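Local coordinates for protein 336aa long hypothetical dTDP-glucose 4,6-dehydratase (Pyrococcus horikoshii, PDB 2HUN) that binds NAD in a Rossmann-type domain and probably acts as a dTDP-glucose 4,6-dehydratase of nucleotide-sugar metabolism, at residues Asp284-Lys287 / Ile288-Asp291. Sequence-based numbering, arbitrary orientation.
Sequences DSWK and ITRD
Trp286 carries its indole over the side chain of Arg290, one helical turn on: Arg290 CB lies 4.1 Å from the centroid of the five-membered ring and 26° off its normal, which makes this a CH-pi contact over the face. The side chains cross at about a right angle, and the ring and guanidinium planes stand almost perpendicular, so the two flat groups do not stack. On the benzene side of the same indole, CZ3 meets the methyl CG2 of Thr289 at 3.9 Å. With CG anti to the backbone N (chi1 173°), beside the carbonyl carbon, Trp286 directs its indole along the helix toward Thr289 and Arg290.

Here the short surface helix 286-292 begins, with Ser285 at the N-cap position. Asp284 OD1 accepts a 2.9 Å bond from Trp286 N, closing an Asx turn, while Ser285 OG is not used for capping; it is hydrogen-bonded to Ser243 OG. Ser285 O receives OG1 of Thr289 at 2.9 Å, tilted from the carbonyl plane, and a weak bond from Thr289 N. Regular i to i+4 bonding follows, from Arg290 N to Trp286 O and from Asp291 N to Lys287 O.

Arg290, bent at chi3 (59°), turns its guanidinium back across Lys287, whose CA lies over one face and whose CG is 3.6 Å from NH2. It also grips the neighbouring carboxylate side-on: NE reaches Asp291 OD1 at 2.7 Å and NH2 reaches OD2 at 3.2 Å, both from above the carboxylate plane. With an alanine in place of Asp291, both acceptors would be gone and the guanidinium, without this charge partner, would probably be free to turn away from Lys287. The Lys287 chain runs extended to NZ, which forms a salt bridge with Glu238 and a hydrogen bond to Ile239 O, tying the helix to the start of strand 239-242.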
loop_
_atom_site.group_PDB
_atom_site.type_symbol
_atom_site.label_atom_id
_atom_site.label_comp_id
_atom_site.label_asym_id
_atom_site.label_seq_id
_atom_site.Cartn_x
_atom_site.Cartn_y
_atom_site.Cartn_z
ATOM N N ASP A 284 13.952 -6.597 -11.276
ATOM C CA ASP A 284 15.210 -7.279 -11.013
ATOM C C ASP A 284 14.782 -8.549 -10.264
ATOM O O ASP A 284 14.369 -8.467 -9.109
ATOM C CB ASP A 284 16.083 -6.418 -10.093
ATOM C CG ASP A 284 17.381 -7.104 -9.695
ATOM O OD1 ASP A 284 17.406 -8.354 -9.596
ATOM O OD2 ASP A 284 18.376 -6.382 -9.459
ATOM N N SER A 285 14.865 -9.707 -10.911
ATOM C CA SER A 285 14.471 -10.951 -10.250
ATOM C C SER A 285 15.645 -11.801 -9.755
ATOM O O SER A 285 15.589 -13.031 -9.784
ATOM C CB SER A 285 13.578 -11.789 -11.175
ATOM O OG SER A 285 14.203 -12.017 -12.425
ATOM N N TRP A 286 16.701 -11.148 -9.287
ATOM C CA TRP A 286 17.866 -11.867 -8.776
ATOM C C TRP A 286 17.575 -12.596 -7.458
ATOM O O TRP A 286 18.094 -13.686 -7.215
ATOM C CB TRP A 286 19.034 -10.901 -8.558
ATOM C CG TRP A 286 20.193 -11.544 -7.883
ATOM C CD1 TRP A 286 20.679 -11.259 -6.637
ATOM C CD2 TRP A 286 20.997 -12.615 -8.393
ATOM N NE1 TRP A 286 21.737 -12.087 -6.341
ATOM C CE2 TRP A 286 21.953 -12.930 -7.400
ATOM C CE3 TRP A 286 21.004 -13.342 -9.594
ATOM C CZ2 TRP A 286 22.908 -13.946 -7.569
ATOM C CZ3 TRP A 286 21.956 -14.353 -9.763
ATOM C CH2 TRP A 286 22.893 -14.644 -8.753
ATOM N N LYS A 287 16.745 -11.998 -6.611
ATOM C CA LYS A 287 16.419 -12.597 -5.317
ATOM C C LYS A 287 15.896 -14.026 -5.443
ATOM O O LYS A 287 16.419 -14.947 -4.818
ATOM C CB LYS A 287 15.392 -11.729 -4.587
ATOM C CG LYS A 287 15.008 -12.209 -3.187
ATOM C CD LYS A 287 14.108 -11.178 -2.516
ATOM C CE LYS A 287 13.695 -11.587 -1.120
ATOM N NZ LYS A 287 12.821 -10.546 -0.502
ATOM N N ILE A 288 14.870 -14.210 -6.266
ATOM C CA ILE A 288 14.292 -15.527 -6.447
ATOM C C ILE A 288 15.281 -16.462 -7.135
ATOM O O ILE A 288 15.295 -17.667 -6.872
ATOM C CB ILE A 288 12.950 -15.440 -7.232
ATOM C CG1 ILE A 288 12.162 -16.737 -7.042
ATOM C CG2 ILE A 288 13.207 -15.161 -8.714
ATOM C CD1 ILE A 288 10.759 -16.697 -7.632
ATOM N N THR A 289 16.127 -15.915 -8.000
ATOM C CA THR A 289 17.120 -16.739 -8.676
ATOM C C THR A 289 18.096 -17.293 -7.646
ATOM O O THR A 289 18.324 -18.501 -7.575
ATOM C CB THR A 289 17.928 -15.924 -9.712
ATOM O OG1 THR A 289 17.040 -15.376 -10.690
ATOM C CG2 THR A 289 18.957 -16.809 -10.399
ATOM N N ARG A 290 18.655 -16.393 -6.845
ATOM C CA ARG A 290 19.632 -16.724 -5.809
ATOM C C ARG A 290 19.109 -17.656 -4.721
ATOM O O ARG A 290 19.740 -18.662 -4.406
ATOM C CB ARG A 290 20.137 -15.432 -5.146
ATOM C CG ARG A 290 21.235 -15.615 -4.073
ATOM C CD ARG A 290 21.342 -14.361 -3.184
ATOM N NE ARG A 290 20.069 -14.092 -2.512
ATOM C CZ ARG A 290 19.513 -12.891 -2.382
ATOM N NH1 ARG A 290 20.113 -11.808 -2.871
ATOM N NH2 ARG A 290 18.329 -12.777 -1.792
ATOM N N ASP A 291 17.969 -17.305 -4.136
ATOM C CA ASP A 291 17.393 -18.089 -3.047
ATOM C C ASP A 291 16.652 -19.367 -3.432
ATOM O O ASP A 291 16.891 -20.422 -2.847
ATOM C CB ASP A 291 16.454 -17.213 -2.212
ATOM C CG ASP A 291 17.179 -16.076 -1.510
ATOM O OD1 ASP A 291 18.421 -16.039 -1.554
ATOM O OD2 ASP A 291 16.502 -15.222 -0.906
#